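Local coordinates for protein ceramide very long chain fatty acid hydroxylase SCS7 (Saccharomyces cerevisiae, PDB 4ZR1) that hydroxylates the very long chain fatty acid of ceramides in the endoplasmic reticulum, probably at C-2, with a likely catalytic dimetal centre held by histidines, at residues D72-Q77 and I165-H170; L153-D158 and C176-P181. All coordinates share one frame; numbering follows the deposited sequence.

Interaction 1: D72-Q77 and I165-H170; sequences DFYVDQ and IAFATH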
# COMPACT_ATOMS: atom_id res chain seq x y z
N ASP A 72 -0.57 13.56 -15.18
CA ASP A 72 -1.95 13.10 -15.23
C ASP A 72 -2.07 11.73 -15.90
O ASP A 72 -2.95 10.94 -15.56
CB ASP A 72 -2.82 14.11 -15.97
CG ASP A 72 -3.27 15.25 -15.07
OD1 ASP A 72 -4.25 15.05 -14.33
OD2 ASP A 72 -2.64 16.32 -15.10
N PHE A 73 -1.17 11.44 -16.83
CA PHE A 73 -1.19 10.18 -17.54
C PHE A 73 -0.62 9.06 -16.67
O PHE A 73 -1.17 7.95 -16.62
CB PHE A 73 -0.40 10.29 -18.84
CG PHE A 73 -0.32 9.01 -19.61
CD1 PHE A 73 -1.47 8.42 -20.12
CD2 PHE A 73 0.91 8.39 -19.83
CE1 PHE A 73 -1.40 7.25 -20.85
CE2 PHE A 73 0.98 7.21 -20.55
CZ PHE A 73 -0.17 6.63 -21.06
N TYR A 74 0.49 9.35 -16.00
CA TYR A 74 1.08 8.40 -15.07
C TYR A 74 0.09 7.98 -13.98
O TYR A 74 -0.04 6.78 -13.69
CB TYR A 74 2.34 8.98 -14.43
CG TYR A 74 2.78 8.18 -13.25
CD1 TYR A 74 3.47 6.98 -13.41
CD2 TYR A 74 2.46 8.59 -11.96
CE1 TYR A 74 3.86 6.23 -12.31
CE2 TYR A 74 2.84 7.84 -10.86
CZ TYR A 74 3.54 6.66 -11.04
OH TYR A 74 3.91 5.93 -9.93
N VAL A 75 -0.59 8.95 -13.35
CA VAL A 75 -1.50 8.64 -12.25
C VAL A 75 -2.73 7.90 -12.75
O VAL A 75 -3.26 7.04 -12.07
CB VAL A 75 -1.96 9.91 -11.45
CG1 VAL A 75 -0.76 10.66 -10.90
CG2 VAL A 75 -2.80 10.83 -12.30
N ASP A 76 -3.18 8.23 -13.96
CA ASP A 76 -4.35 7.58 -14.51
C ASP A 76 -4.04 6.13 -14.84
O ASP A 76 -4.90 5.26 -14.74
CB ASP A 76 -4.84 8.31 -15.76
CG ASP A 76 -6.16 7.76 -16.27
OD1 ASP A 76 -6.14 6.89 -17.16
OD2 ASP A 76 -7.21 8.19 -15.75
N GLN A 77 -2.80 5.88 -15.22
CA GLN A 77 -2.46 4.59 -15.79
C GLN A 77 -1.94 3.60 -14.74
O GLN A 77 -2.22 2.40 -14.83
CB GLN A 77 -1.42 4.78 -16.89
CG GLN A 77 -1.63 3.89 -18.09
CD GLN A 77 -2.93 4.14 -18.79
OE1 GLN A 77 -3.43 5.26 -18.83
NE2 GLN A 77 -3.50 3.08 -19.35
N ILE A 165 11.42 11.38 -11.42
CA ILE A 165 11.92 10.94 -10.11
C ILE A 165 10.77 10.90 -9.10
O ILE A 165 10.80 10.11 -8.15
CB ILE A 165 13.05 11.86 -9.58
CG1 ILE A 165 14.20 11.92 -10.57
CG2 ILE A 165 13.57 11.36 -8.23
CD1 ILE A 165 15.37 12.74 -10.07
N ALA A 166 9.75 11.73 -9.32
CA ALA A 166 8.58 11.74 -8.45
C ALA A 166 7.69 10.52 -8.73
O ALA A 166 7.22 9.86 -7.81
CB ALA A 166 7.78 13.03 -8.62
N PHE A 167 7.48 10.23 -10.01
CA PHE A 167 6.68 9.08 -10.41
C PHE A 167 7.32 7.77 -9.93
O PHE A 167 6.63 6.81 -9.60
CB PHE A 167 6.50 9.03 -11.94
CG PHE A 167 5.98 10.31 -12.55
CD1 PHE A 167 5.21 11.19 -11.82
CD2 PHE A 167 6.25 10.60 -13.88
CE1 PHE A 167 4.74 12.36 -12.40
CE2 PHE A 167 5.78 11.76 -14.46
CZ PHE A 167 5.02 12.64 -13.72
N ALA A 168 8.65 7.72 -9.91
CA ALA A 168 9.34 6.50 -9.51
C ALA A 168 9.24 6.30 -8.00
O ALA A 168 9.11 5.17 -7.51
CB ALA A 168 10.81 6.54 -9.97
N THR A 169 9.27 7.42 -7.27
CA THR A 169 9.10 7.41 -5.82
C THR A 169 7.70 6.96 -5.44
O THR A 169 7.51 6.14 -4.55
CB THR A 169 9.35 8.81 -5.22
OG1 THR A 169 10.63 9.29 -5.63
CG2 THR A 169 9.27 8.76 -3.69
N HIS A 170 6.71 7.53 -6.13
CA HIS A 170 5.32 7.15 -5.95
C HIS A 170 5.13 5.66 -6.23
O HIS A 170 4.57 4.93 -5.41
CB HIS A 170 4.44 7.98 -6.88
CG HIS A 170 2.98 7.66 -6.79
ND1 HIS A 170 2.42 6.59 -7.46
CD2 HIS A 170 1.98 8.25 -6.11
CE1 HIS A 170 1.13 6.55 -7.19
NE2 HIS A 170 0.83 7.54 -6.37

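Interaction 2: L153-D158 and C176-P181; sequences LFHFDD and CHHYLP. With ZN (zinc ion), chain D; ZN (zinc ion), chain C; BOG (octyl beta-D-glucopyranoside), chain E.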
# COMPACT_ATOMS: atom_id res chain seq x y z
N LEU A 153 0.20 10.55 1.47
CA LEU A 153 1.52 10.30 0.88
C LEU A 153 1.43 9.31 -0.28
O LEU A 153 1.79 9.62 -1.41
CB LEU A 153 2.51 9.80 1.92
CG LEU A 153 3.93 9.71 1.36
CD1 LEU A 153 4.57 11.09 1.40
CD2 LEU A 153 4.79 8.70 2.11
N PHE A 154 0.91 8.12 0.00
CA PHE A 154 0.74 7.09 -1.01
C PHE A 154 -0.12 7.54 -2.21
O PHE A 154 0.19 7.23 -3.36
CB PHE A 154 0.13 5.84 -0.38
CG PHE A 154 1.06 5.11 0.52
CD1 PHE A 154 2.35 5.57 0.72
CD2 PHE A 154 0.65 3.95 1.17
CE1 PHE A 154 3.22 4.89 1.56
CE2 PHE A 154 1.53 3.26 2.01
CZ PHE A 154 2.81 3.73 2.20
N HIS A 155 -1.21 8.25 -1.95
CA HIS A 155 -2.04 8.73 -3.04
C HIS A 155 -1.91 10.24 -3.26
O HIS A 155 -2.91 10.91 -3.48
CB HIS A 155 -3.50 8.34 -2.81
CG HIS A 155 -3.77 6.89 -3.04
ND1 HIS A 155 -4.08 6.37 -4.28
CD2 HIS A 155 -3.76 5.84 -2.18
CE1 HIS A 155 -4.26 5.07 -4.18
NE2 HIS A 155 -4.08 4.72 -2.92
N PHE A 156 -0.69 10.74 -3.17
CA PHE A 156 -0.34 12.09 -3.62
C PHE A 156 -0.98 12.41 -4.97
O PHE A 156 -1.61 13.46 -5.15
CB PHE A 156 1.18 12.22 -3.72
CG PHE A 156 1.71 13.58 -3.38
CD1 PHE A 156 1.82 13.98 -2.06
CD2 PHE A 156 2.11 14.46 -4.37
CE1 PHE A 156 2.32 15.23 -1.74
CE2 PHE A 156 2.61 15.71 -4.06
CZ PHE A 156 2.71 16.09 -2.74
N ASP A 157 -0.83 11.48 -5.92
CA ASP A 157 -1.50 11.49 -7.23
C ASP A 157 -1.51 12.85 -7.94
O ASP A 157 -0.46 13.33 -8.36
CB ASP A 157 -2.93 10.98 -7.07
CG ASP A 157 -2.99 9.57 -6.49
OD1 ASP A 157 -1.93 8.93 -6.31
OD2 ASP A 157 -4.11 9.09 -6.22
N ASP A 158 -2.70 13.44 -8.07
CA ASP A 158 -2.89 14.72 -8.77
C ASP A 158 -1.86 15.78 -8.35
O ASP A 158 -1.37 16.54 -9.19
CB ASP A 158 -4.31 15.26 -8.52
CG ASP A 158 -4.73 16.32 -9.53
OD1 ASP A 158 -3.89 16.76 -10.35
OD2 ASP A 158 -5.91 16.74 -9.48
N CYS A 176 3.08 0.86 -7.54
CA CYS A 176 3.32 -0.50 -8.03
C CYS A 176 2.26 -1.47 -7.52
O CYS A 176 1.80 -2.37 -8.23
CB CYS A 176 4.71 -0.97 -7.59
SG CYS A 176 5.18 -2.56 -8.29
N HIS A 177 1.85 -1.28 -6.27
CA HIS A 177 0.89 -2.17 -5.68
C HIS A 177 -0.48 -2.01 -6.36
O HIS A 177 -1.20 -2.99 -6.56
CB HIS A 177 0.80 -1.92 -4.18
CG HIS A 177 -0.27 -2.71 -3.51
ND1 HIS A 177 -0.30 -4.09 -3.54
CD2 HIS A 177 -1.38 -2.33 -2.83
CE1 HIS A 177 -1.37 -4.52 -2.89
NE2 HIS A 177 -2.04 -3.47 -2.46
N HIS A 178 -0.83 -0.79 -6.75
CA HIS A 178 -2.06 -0.56 -7.51
C HIS A 178 -1.91 -1.06 -8.94
O HIS A 178 -2.85 -1.56 -9.54
CB HIS A 178 -2.43 0.92 -7.50
CG HIS A 178 -3.29 1.32 -6.35
ND1 HIS A 178 -4.64 1.56 -6.47
CD2 HIS A 178 -2.99 1.50 -5.04
CE1 HIS A 178 -5.14 1.88 -5.29
NE2 HIS A 178 -4.16 1.85 -4.40
N TYR A 179 -0.71 -0.90 -9.47
CA TYR A 179 -0.42 -1.40 -10.80
C TYR A 179 -0.49 -2.92 -10.80
O TYR A 179 -1.05 -3.51 -11.72
CB TYR A 179 0.95 -0.89 -11.25
CG TYR A 179 1.27 -1.13 -12.71
CD1 TYR A 179 0.48 -0.59 -13.72
CD2 TYR A 179 2.40 -1.86 -13.08
CE1 TYR A 179 0.78 -0.80 -15.06
CE2 TYR A 179 2.71 -2.08 -14.41
CZ TYR A 179 1.90 -1.55 -15.40
OH TYR A 179 2.22 -1.78 -16.72
N LEU A 180 0.05 -3.56 -9.75
CA LEU A 180 0.03 -5.03 -9.68
C LEU A 180 -0.42 -5.61 -8.33
O LEU A 180 0.38 -6.21 -7.61
CB LEU A 180 1.41 -5.58 -10.03
CG LEU A 180 1.90 -5.29 -11.45
CD1 LEU A 180 3.28 -4.65 -11.41
CD2 LEU A 180 1.91 -6.56 -12.28
N PRO A 181 -1.72 -5.49 -8.03
CA PRO A 181 -2.40 -5.89 -6.78
C PRO A 181 -2.10 -7.32 -6.33
O PRO A 181 -1.89 -7.57 -5.14
CB PRO A 181 -3.88 -5.76 -7.15
CG PRO A 181 -3.92 -4.86 -8.31
CD PRO A 181 -2.68 -5.10 -9.07
ZN ZN D . -4.13 2.77 -2.28
ZN ZN C . -4.07 -3.38 -1.46
C1 BOG E . 6.16 -1.29 -2.01
O1 BOG E . 7.16 -2.15 -2.50
C2 BOG E . 4.83 -1.99 -2.09
O2 BOG E . 4.51 -2.14 -3.45
C3 BOG E . 3.74 -1.15 -1.46
O3 BOG E . 2.53 -1.85 -1.31
C4 BOG E . 4.17 -0.59 -0.14
O4 BOG E . 3.21 0.37 0.24
C5 BOG E . 5.51 0.07 -0.28
O5 BOG E . 6.45 -0.90 -0.68
C6 BOG E . 5.85 0.71 1.06
O6 BOG E . 7.24 0.78 1.29
C1' BOG E . 8.07 -1.56 -3.41
C2' BOG E . 9.09 -2.56 -3.90
C3' BOG E . 10.34 -1.82 -4.31
C4' BOG E . 11.56 -2.30 -3.54
C5' BOG E . 12.51 -1.15 -3.27
C6' BOG E . 13.88 -1.68 -2.91
C7' BOG E . 14.77 -0.55 -2.47
C8' BOG E . 15.27 0.20 -3.68

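Interaction 1: D72-Q77 and I165-H170
Y74 reaches from helix 71-78 to F167 and H170, one turn apart on helix 164-179, and the three rings form a buried aromatic cluster on what is probably the cytoplasmic side of the fatty acid hydroxylase fold. The Y74 and F167 rings make an offset stack, nearly parallel with planes at 14° and centroids 4.8 Å apart. Their side chains run past each other in opposite directions, so each ring receives the other residue's methylene over its face. F167 CB sits 3.7 Å from the centroid of the Y74 ring, almost on its normal, while Y74 CB lies 4.2 Å from the centroid of the F167 ring. Y74 turns CG away from its own nitrogen (chi1 166°), which carries the hydroxyl past F167 to H170 on the second helix. H170 meets that end of the phenol at the edge, its imidazole turned 84° from the phenol plane. I64 of helix 60-65 also packs on F167. A leucine in place of Y74 would probably cost F167 its stacking partner and leave H170 ND1 without its hydrogen-bond mate. The imidazole has partners at both nitrogens: NE2 uses one outside this contact, and H170 ND1 stands 3.0 Å from Y74 OH in a hydrogen bond that either residue could donate.

Interaction 2: L153-D158 and C176-P181
H155 sets CG anti to the carbonyl carbon and beside the backbone nitrogen (chi1 -74°), which sends its imidazole toward that of H178, arriving from the opposite direction, until both NE2 atoms reach the same zinc ion. H155 NE2 binds this zinc at 2.0 Å and H178 NE2 at 2.3 Å. The rings meet in an offset edge-to-face pair, the edge of H155 toward the face of H178, with centroids 4.7 Å apart and planes at 86°. H155 CE1 is the atom that approaches, 3.2 Å from H178 NE2. The two NE2 atoms are equally close to each other, but the shared metal accounts for that spacing. H150, H174 and H254 complete the five-histidine site. At ND1, the other nitrogen of the H155 ring, D157 acts as a second-shell residue: H155 ND1 gives a weak hydrogen bond to D157 OD2, 3.3 Å away and in the plane of the imidazole, which may help hold the ring's rotation. H177, the residue just before H178, has CG anti to its nitrogen (chi1 175°) and points to the other zinc, bound by H177 NE2 at 2.3 Å together with H232, H236, H251 and H255. Adjacent histidines thus serve different metals of the likely catalytic dimetal centre; H174, H177 and H178 form an HxxHH histidine box, consistent with the metal-binding role proposed for these boxes. An octyl glucoside headgroup lies beside H177, its O3 3.4 Å from H177 CB. In the fold, 153-158 leads out of the probably cytoplasmic end of transmembrane helix 128-154, and 176-181 ends helix 164-179; helices 211-236 and 242-256 supply further zinc ligands.

In the fold
The centres of interactions 1 and 2 are about 8 Å apart, and both draw on helix 164-179: interaction 1 uses its early turns, interaction 2 its final one. Along the chain the segments alternate, 72-77, then 153-158, 165-170 and 176-181, so the two contacts interlock. They are joined directly by a probable hydrogen bond from H170 NE2 to D157 OD1 (3.1 Å), while V75 packs against the backbone of D157. A chain of polar contacts, the last of them weak, leads from Y74 through H170 and D157 to the zinc ligand H155, and so probably ties the presumably cytoplasmic N-terminal part, ahead of the first transmembrane helix, to the metal centre.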